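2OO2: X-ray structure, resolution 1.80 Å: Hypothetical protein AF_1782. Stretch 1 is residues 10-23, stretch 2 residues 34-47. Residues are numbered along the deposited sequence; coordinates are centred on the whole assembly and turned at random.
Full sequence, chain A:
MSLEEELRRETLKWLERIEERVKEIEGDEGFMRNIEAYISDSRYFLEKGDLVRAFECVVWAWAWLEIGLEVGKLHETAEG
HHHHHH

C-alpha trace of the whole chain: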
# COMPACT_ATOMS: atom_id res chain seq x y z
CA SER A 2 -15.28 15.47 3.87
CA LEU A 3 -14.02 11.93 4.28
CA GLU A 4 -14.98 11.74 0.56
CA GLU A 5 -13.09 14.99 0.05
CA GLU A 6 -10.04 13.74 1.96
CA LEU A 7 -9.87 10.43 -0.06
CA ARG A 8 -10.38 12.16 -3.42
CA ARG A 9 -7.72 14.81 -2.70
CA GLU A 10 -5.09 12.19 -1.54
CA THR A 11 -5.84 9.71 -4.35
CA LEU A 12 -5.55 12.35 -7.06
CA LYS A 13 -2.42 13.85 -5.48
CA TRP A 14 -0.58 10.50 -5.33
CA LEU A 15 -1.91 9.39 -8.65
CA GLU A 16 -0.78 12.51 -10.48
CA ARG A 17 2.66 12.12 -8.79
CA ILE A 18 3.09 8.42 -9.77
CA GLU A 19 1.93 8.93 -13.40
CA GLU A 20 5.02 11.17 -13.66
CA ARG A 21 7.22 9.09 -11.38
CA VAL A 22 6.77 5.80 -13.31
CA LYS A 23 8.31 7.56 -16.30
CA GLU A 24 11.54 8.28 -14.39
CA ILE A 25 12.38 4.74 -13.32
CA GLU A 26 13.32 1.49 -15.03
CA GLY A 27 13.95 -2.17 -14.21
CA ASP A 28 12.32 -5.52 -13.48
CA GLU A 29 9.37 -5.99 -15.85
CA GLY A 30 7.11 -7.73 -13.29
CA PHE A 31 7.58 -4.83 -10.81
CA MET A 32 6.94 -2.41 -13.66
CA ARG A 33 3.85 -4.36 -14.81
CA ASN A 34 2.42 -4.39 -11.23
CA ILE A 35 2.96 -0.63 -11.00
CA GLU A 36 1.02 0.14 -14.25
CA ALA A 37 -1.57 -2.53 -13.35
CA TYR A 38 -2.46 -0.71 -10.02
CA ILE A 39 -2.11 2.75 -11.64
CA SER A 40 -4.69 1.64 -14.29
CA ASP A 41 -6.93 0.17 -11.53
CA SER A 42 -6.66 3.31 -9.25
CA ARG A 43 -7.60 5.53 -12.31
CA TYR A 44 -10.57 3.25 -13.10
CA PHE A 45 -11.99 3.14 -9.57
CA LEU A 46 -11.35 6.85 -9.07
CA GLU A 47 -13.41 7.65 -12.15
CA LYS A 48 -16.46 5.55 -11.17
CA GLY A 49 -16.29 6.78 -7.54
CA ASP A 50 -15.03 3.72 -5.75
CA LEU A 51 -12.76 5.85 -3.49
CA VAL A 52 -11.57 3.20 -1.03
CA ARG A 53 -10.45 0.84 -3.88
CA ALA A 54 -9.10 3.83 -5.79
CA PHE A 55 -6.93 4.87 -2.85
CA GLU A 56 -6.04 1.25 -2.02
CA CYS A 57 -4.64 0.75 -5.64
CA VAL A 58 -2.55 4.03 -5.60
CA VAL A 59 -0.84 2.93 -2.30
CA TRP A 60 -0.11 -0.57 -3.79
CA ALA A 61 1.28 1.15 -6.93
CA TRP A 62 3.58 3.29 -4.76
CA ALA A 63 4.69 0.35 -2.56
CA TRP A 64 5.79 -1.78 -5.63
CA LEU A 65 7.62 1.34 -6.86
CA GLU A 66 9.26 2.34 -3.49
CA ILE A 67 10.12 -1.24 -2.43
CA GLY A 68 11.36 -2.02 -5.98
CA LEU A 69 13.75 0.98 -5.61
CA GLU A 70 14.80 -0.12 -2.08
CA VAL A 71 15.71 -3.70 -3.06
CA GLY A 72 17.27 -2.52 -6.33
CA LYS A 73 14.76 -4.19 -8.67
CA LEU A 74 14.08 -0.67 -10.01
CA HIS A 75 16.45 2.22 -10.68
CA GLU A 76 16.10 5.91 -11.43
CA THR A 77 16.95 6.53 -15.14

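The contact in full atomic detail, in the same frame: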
# COMPACT_ATOMS: atom_id res chain seq x y z
N GLU A 10 -6.34 13.01 -1.75
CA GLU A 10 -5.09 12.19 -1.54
C GLU A 10 -4.85 11.24 -2.71
O GLU A 10 -3.68 10.92 -3.07
CB GLU A 10 -5.18 11.37 -0.25
CG GLU A 10 -4.94 12.12 1.07
CD GLU A 10 -3.50 12.63 1.19
OE1 GLU A 10 -2.53 11.80 1.32
OE2 GLU A 10 -3.36 13.87 1.12
N THR A 11 -5.93 10.64 -3.20
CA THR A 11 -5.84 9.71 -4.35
C THR A 11 -5.35 10.42 -5.59
O THR A 11 -4.37 9.98 -6.29
CB THR A 11 -7.20 8.94 -4.63
OG1 THR A 11 -7.58 8.27 -3.43
CG2 THR A 11 -6.98 7.92 -5.79
N LEU A 12 -6.00 11.54 -5.91
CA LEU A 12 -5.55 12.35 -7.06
C LEU A 12 -4.10 12.83 -6.95
O LEU A 12 -3.39 12.87 -7.96
CB LEU A 12 -6.44 13.59 -7.19
CG LEU A 12 -7.71 13.31 -7.95
CD1 LEU A 12 -8.78 14.51 -7.65
CD2 LEU A 12 -7.44 13.21 -9.41
N LYS A 13 -3.68 13.19 -5.74
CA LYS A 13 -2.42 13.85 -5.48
C LYS A 13 -1.35 12.76 -5.80
O LYS A 13 -0.44 12.96 -6.60
CB LYS A 13 -2.31 14.14 -4.00
CG LYS A 13 -0.96 14.72 -3.53
CD LYS A 13 -0.71 14.58 -2.05
CE LYS A 13 -1.65 15.47 -1.24
NZ LYS A 13 -1.49 15.43 0.29
N TRP A 14 -1.60 11.60 -5.25
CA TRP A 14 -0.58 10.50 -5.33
C TRP A 14 -0.60 9.84 -6.69
O TRP A 14 0.43 9.22 -7.19
CB TRP A 14 -0.90 9.59 -4.20
CG TRP A 14 -0.38 10.10 -2.91
CD1 TRP A 14 -1.09 10.41 -1.79
CD2 TRP A 14 0.99 10.35 -2.59
NE1 TRP A 14 -0.27 10.86 -0.80
CE2 TRP A 14 1.03 10.80 -1.27
CE3 TRP A 14 2.21 10.23 -3.32
CZ2 TRP A 14 2.23 11.17 -0.65
CZ3 TRP A 14 3.39 10.59 -2.71
CH2 TRP A 14 3.41 11.04 -1.39
N LEU A 15 -1.75 9.88 -7.32
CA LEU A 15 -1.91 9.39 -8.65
C LEU A 15 -1.27 10.31 -9.66
O LEU A 15 -0.57 9.86 -10.53
CB LEU A 15 -3.37 9.11 -8.97
CG LEU A 15 -3.85 8.39 -10.19
CD1 LEU A 15 -3.34 6.97 -10.36
CD2 LEU A 15 -5.37 8.31 -10.03
N GLU A 16 -1.48 11.62 -9.56
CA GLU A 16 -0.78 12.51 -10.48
C GLU A 16 0.77 12.42 -10.28
O GLU A 16 1.50 12.50 -11.24
CB GLU A 16 -1.24 13.91 -10.29
CG GLU A 16 -2.73 14.05 -10.52
CD GLU A 16 -3.25 15.45 -10.09
OE1 GLU A 16 -2.53 16.24 -9.41
OE2 GLU A 16 -4.42 15.73 -10.46
N ARG A 17 1.23 12.20 -9.07
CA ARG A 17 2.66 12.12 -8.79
C ARG A 17 3.20 10.84 -9.45
O ARG A 17 4.24 10.91 -10.11
CB ARG A 17 2.95 12.15 -7.27
CG ARG A 17 2.81 13.60 -6.64
CD ARG A 17 2.77 13.50 -5.16
NE ARG A 17 2.60 14.83 -4.55
CZ ARG A 17 2.60 15.01 -3.23
NH1 ARG A 17 2.74 13.98 -2.40
NH2 ARG A 17 2.42 16.22 -2.73
N ILE A 18 2.50 9.71 -9.31
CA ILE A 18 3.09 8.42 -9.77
C ILE A 18 3.07 8.28 -11.30
O ILE A 18 3.96 7.66 -11.94
CB ILE A 18 2.41 7.23 -9.05
CG1 ILE A 18 3.33 6.01 -9.10
CG2 ILE A 18 0.95 6.92 -9.55
CD1 ILE A 18 2.81 4.79 -8.24
N GLU A 19 2.06 8.89 -11.92
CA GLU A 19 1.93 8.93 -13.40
C GLU A 19 3.17 9.61 -13.98
O GLU A 19 3.66 9.22 -15.03
CB GLU A 19 0.59 9.61 -13.80
CG GLU A 19 -0.56 8.64 -13.66
CD GLU A 19 -1.97 9.28 -13.84
OE1 GLU A 19 -2.06 10.52 -13.77
OE2 GLU A 19 -2.93 8.53 -14.09
N GLU A 20 3.70 10.59 -13.28
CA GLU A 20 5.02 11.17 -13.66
C GLU A 20 6.18 10.28 -13.21
O GLU A 20 7.14 10.11 -13.95
CB GLU A 20 5.21 12.56 -13.09
CG GLU A 20 4.29 13.56 -13.70
CD GLU A 20 4.39 13.60 -15.23
OE1 GLU A 20 5.53 13.55 -15.81
OE2 GLU A 20 3.30 13.68 -15.85
N ARG A 21 6.10 9.75 -12.00
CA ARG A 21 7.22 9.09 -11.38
C ARG A 21 7.60 7.82 -12.16
O ARG A 21 8.80 7.50 -12.30
CB ARG A 21 6.87 8.72 -9.94
CG ARG A 21 8.04 8.27 -9.06
CD ARG A 21 8.98 9.44 -8.76
NE ARG A 21 9.90 9.07 -7.72
CZ ARG A 21 11.17 8.75 -7.97
NH1 ARG A 21 11.97 8.41 -6.97
NH2 ARG A 21 11.65 8.86 -9.20
N VAL A 22 6.57 7.12 -12.64
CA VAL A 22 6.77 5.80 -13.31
C VAL A 22 7.66 5.97 -14.55
O VAL A 22 8.45 5.08 -14.95
CB VAL A 22 5.38 5.14 -13.58
CG1 VAL A 22 4.68 5.74 -14.78
CG2 VAL A 22 5.50 3.60 -13.68
N LYS A 23 7.57 7.18 -15.11
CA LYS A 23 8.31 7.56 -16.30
C LYS A 23 9.80 7.80 -16.05
O LYS A 23 10.59 7.81 -16.98
CB LYS A 23 7.65 8.77 -16.99
CG LYS A 23 6.43 8.36 -17.84
CD LYS A 23 6.32 9.21 -19.12
CE LYS A 23 5.07 8.90 -19.99
NZ LYS A 23 5.13 9.67 -21.36
N ASN A 34 3.23 -4.61 -12.44
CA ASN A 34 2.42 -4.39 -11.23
C ASN A 34 2.08 -2.93 -10.99
O ASN A 34 0.85 -2.54 -10.72
CB ASN A 34 3.13 -5.01 -10.00
CG ASN A 34 3.13 -6.55 -10.05
OD1 ASN A 34 2.53 -7.14 -10.92
ND2 ASN A 34 3.83 -7.17 -9.13
N ILE A 35 3.11 -2.10 -11.09
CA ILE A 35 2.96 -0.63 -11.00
C ILE A 35 1.84 -0.05 -11.94
O ILE A 35 0.84 0.60 -11.46
CB ILE A 35 4.32 0.18 -11.06
CG1 ILE A 35 5.26 -0.29 -9.93
CG2 ILE A 35 4.04 1.71 -10.88
CD1 ILE A 35 6.76 0.17 -10.10
N GLU A 36 2.00 -0.30 -13.24
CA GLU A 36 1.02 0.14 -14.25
C GLU A 36 -0.31 -0.49 -14.04
O GLU A 36 -1.34 0.24 -14.20
CB GLU A 36 1.49 -0.07 -15.71
CG GLU A 36 0.48 0.54 -16.84
CD GLU A 36 -0.14 2.01 -16.57
OE1 GLU A 36 0.65 3.03 -16.60
OE2 GLU A 36 -1.41 2.14 -16.40
N ALA A 37 -0.32 -1.74 -13.55
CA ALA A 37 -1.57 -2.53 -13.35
C ALA A 37 -2.34 -1.79 -12.24
O ALA A 37 -3.58 -1.38 -12.43
CB ALA A 37 -1.32 -3.97 -12.96
N TYR A 38 -1.65 -1.46 -11.12
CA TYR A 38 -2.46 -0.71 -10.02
C TYR A 38 -2.68 0.71 -10.37
O TYR A 38 -3.86 1.32 -10.00
CB TYR A 38 -1.69 -0.76 -8.69
CG TYR A 38 -1.71 -2.09 -7.99
CD1 TYR A 38 -2.80 -2.53 -7.34
CD2 TYR A 38 -0.55 -2.92 -7.94
CE1 TYR A 38 -2.86 -3.69 -6.65
CE2 TYR A 38 -0.58 -4.15 -7.22
CZ TYR A 38 -1.72 -4.54 -6.59
OH TYR A 38 -1.87 -5.74 -5.85
N ILE A 39 -1.77 1.38 -11.04
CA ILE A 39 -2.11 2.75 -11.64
C ILE A 39 -3.38 2.73 -12.48
O ILE A 39 -4.34 3.57 -12.21
CB ILE A 39 -0.98 3.48 -12.45
CG1 ILE A 39 0.13 3.99 -11.53
CG2 ILE A 39 -1.54 4.72 -13.29
CD1 ILE A 39 1.55 3.96 -12.30
N SER A 40 -3.44 1.80 -13.46
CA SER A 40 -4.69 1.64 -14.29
C SER A 40 -5.94 1.45 -13.40
O SER A 40 -7.01 2.16 -13.57
CB SER A 40 -4.59 0.46 -15.25
OG SER A 40 -5.73 0.41 -16.11
N ASP A 41 -5.84 0.49 -12.46
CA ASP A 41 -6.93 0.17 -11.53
C ASP A 41 -7.27 1.39 -10.68
O ASP A 41 -8.53 1.79 -10.57
CB ASP A 41 -6.49 -1.00 -10.64
CG ASP A 41 -6.81 -2.37 -11.22
OD1 ASP A 41 -7.15 -2.54 -12.42
OD2 ASP A 41 -6.78 -3.29 -10.38
N SER A 42 -6.27 2.06 -10.05
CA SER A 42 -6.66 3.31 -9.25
C SER A 42 -7.46 4.32 -10.08
O SER A 42 -8.56 4.89 -9.59
CB SER A 42 -5.36 3.92 -8.72
OG SER A 42 -5.54 5.16 -8.05
N ARG A 43 -6.94 4.61 -11.30
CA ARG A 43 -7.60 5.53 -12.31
C ARG A 43 -9.04 5.11 -12.55
O ARG A 43 -9.98 5.96 -12.45
CB ARG A 43 -6.81 5.57 -13.66
CG ARG A 43 -5.64 6.55 -13.59
CD ARG A 43 -5.21 7.13 -14.97
NE ARG A 43 -4.81 6.03 -15.86
CZ ARG A 43 -3.57 5.77 -16.28
NH1 ARG A 43 -2.53 6.56 -15.97
NH2 ARG A 43 -3.37 4.69 -17.05
N TYR A 44 -9.23 3.81 -12.79
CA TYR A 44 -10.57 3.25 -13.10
C TYR A 44 -11.54 3.38 -11.95
O TYR A 44 -12.68 3.91 -12.16
CB TYR A 44 -10.49 1.79 -13.49
CG TYR A 44 -11.85 1.10 -13.67
CD1 TYR A 44 -12.77 1.50 -14.72
CD2 TYR A 44 -12.23 0.09 -12.82
CE1 TYR A 44 -14.00 0.81 -14.88
CE2 TYR A 44 -13.47 -0.60 -12.97
CZ TYR A 44 -14.36 -0.15 -13.98
OH TYR A 44 -15.48 -0.86 -14.11
N PHE A 45 -11.15 2.92 -10.76
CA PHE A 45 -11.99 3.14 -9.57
C PHE A 45 -12.20 4.59 -9.20
O PHE A 45 -13.33 4.96 -8.72
CB PHE A 45 -11.46 2.33 -8.36
CG PHE A 45 -11.44 0.81 -8.60
CD1 PHE A 45 -12.61 0.12 -8.92
CD2 PHE A 45 -10.24 0.10 -8.54
CE1 PHE A 45 -12.64 -1.23 -9.19
CE2 PHE A 45 -10.25 -1.30 -8.80
CZ PHE A 45 -11.42 -1.97 -9.12
N LEU A 46 -11.18 5.44 -9.38
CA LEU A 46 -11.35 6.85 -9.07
C LEU A 46 -12.47 7.41 -9.94
O LEU A 46 -13.38 8.06 -9.44
CB LEU A 46 -10.07 7.63 -9.26
CG LEU A 46 -10.25 9.13 -8.91
CD1 LEU A 46 -10.63 9.44 -7.37
CD2 LEU A 46 -9.03 9.91 -9.35
N GLU A 47 -12.42 7.11 -11.23
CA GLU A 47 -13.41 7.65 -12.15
C GLU A 47 -14.85 7.26 -11.84
O GLU A 47 -15.73 8.12 -11.90
CB GLU A 47 -13.05 7.40 -13.60
CG GLU A 47 -13.80 8.42 -14.49
CD GLU A 47 -12.87 9.28 -15.29
OE1 GLU A 47 -13.06 10.52 -15.24
OE2 GLU A 47 -11.95 8.72 -15.97

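Helix 10-21 and helix 34-47 run in roughly opposite directions, their N-to-C axes at 145° and 11.0 Å apart at closest approach. Accordingly the register reverses: Thr 11 lies across from Leu 46, Leu 15 from Ile 39 and Val 22 from Ile 35, with the CA atoms of Leu 15 and Ile 39 7.3 Å apart. In each helix the backbone amides and carbonyls are largely paired along the chain, so the contact is made chiefly by side chains; the two stretches bury 518 Å² between them, both sides summed.

Leu 15 is the central knob. With chi1 t and chi2 p, its two methyls are spread over the facing helix, in a hole formed by Ile 39, Ser 42, Arg 43 and Leu 46. Both Leu 15 CD1 and Leu 15 CD2 touch Ser 42 OG (3.7 Å each) and Arg 43 CG (4.0 Å each), with Leu 15 CD1 4.1 Å from Ile 39 CG2 and Leu 15 CD2 4.1 Å from Leu 46 CD2. The small Ser 42 side chain leaves room for this approach; its hydroxyl, hydrogen-bonded elsewhere in the structure, is not left unsatisfied beside the methyls of Leu 15 and Thr 11. Thr 11, in its m rotamer, likewise presents a methyl to the contact, CG2 lying 3.8 Å from OG of Ser 42, while its OG1 is hydrogen-bonded elsewhere.

Leu 46 adopts the same t, p conformation as Leu 15. The CA-to-CB bond of Leu 12 points sideways to the facing stretch, but its m, t rotamer carries CD2 to within 3.7 Å of CD2 of Leu 46, extending the apolar surface to an exposed margin.

Beyond Leu 15, the branched residues continue the apolar contact. Ile 18, t at both chi angles, places CG2 3.6 Å from CG1 of Ile 39. The chi2 of Ile 39, 148°, lies between wells, and its CD1 comes 4.2 Å from CG2 of Val 22. Val 22, with chi1 p, also sets CG2 3.7 Å from CG2 of Ile 35.

Along one border the chemistry becomes ionic. The CA-to-CB bonds of Glu 19 and Arg 43 each point sideways to the facing stretch, but their ends come nearer and meet. Arg 43 bends at chi3 (m), and its NH1 donates a hydrogen bond to OE2 of Glu 19 at 2.8 Å and 167°, within a salt bridge; the carboxylate oxygen approaches the guanidinium edge near its plane, although its modelled position is less certain. The other terminal nitrogen, Arg 43 NH2, forms a salt bridge with OE2 of Glu 36 at 3.3 Å, so that the guanidinium links acidic side chains from both stretches. The aliphatic part of Glu 19 still serves the apolar contact, its CG lying 4.1 Å from CG2 of Ile 39.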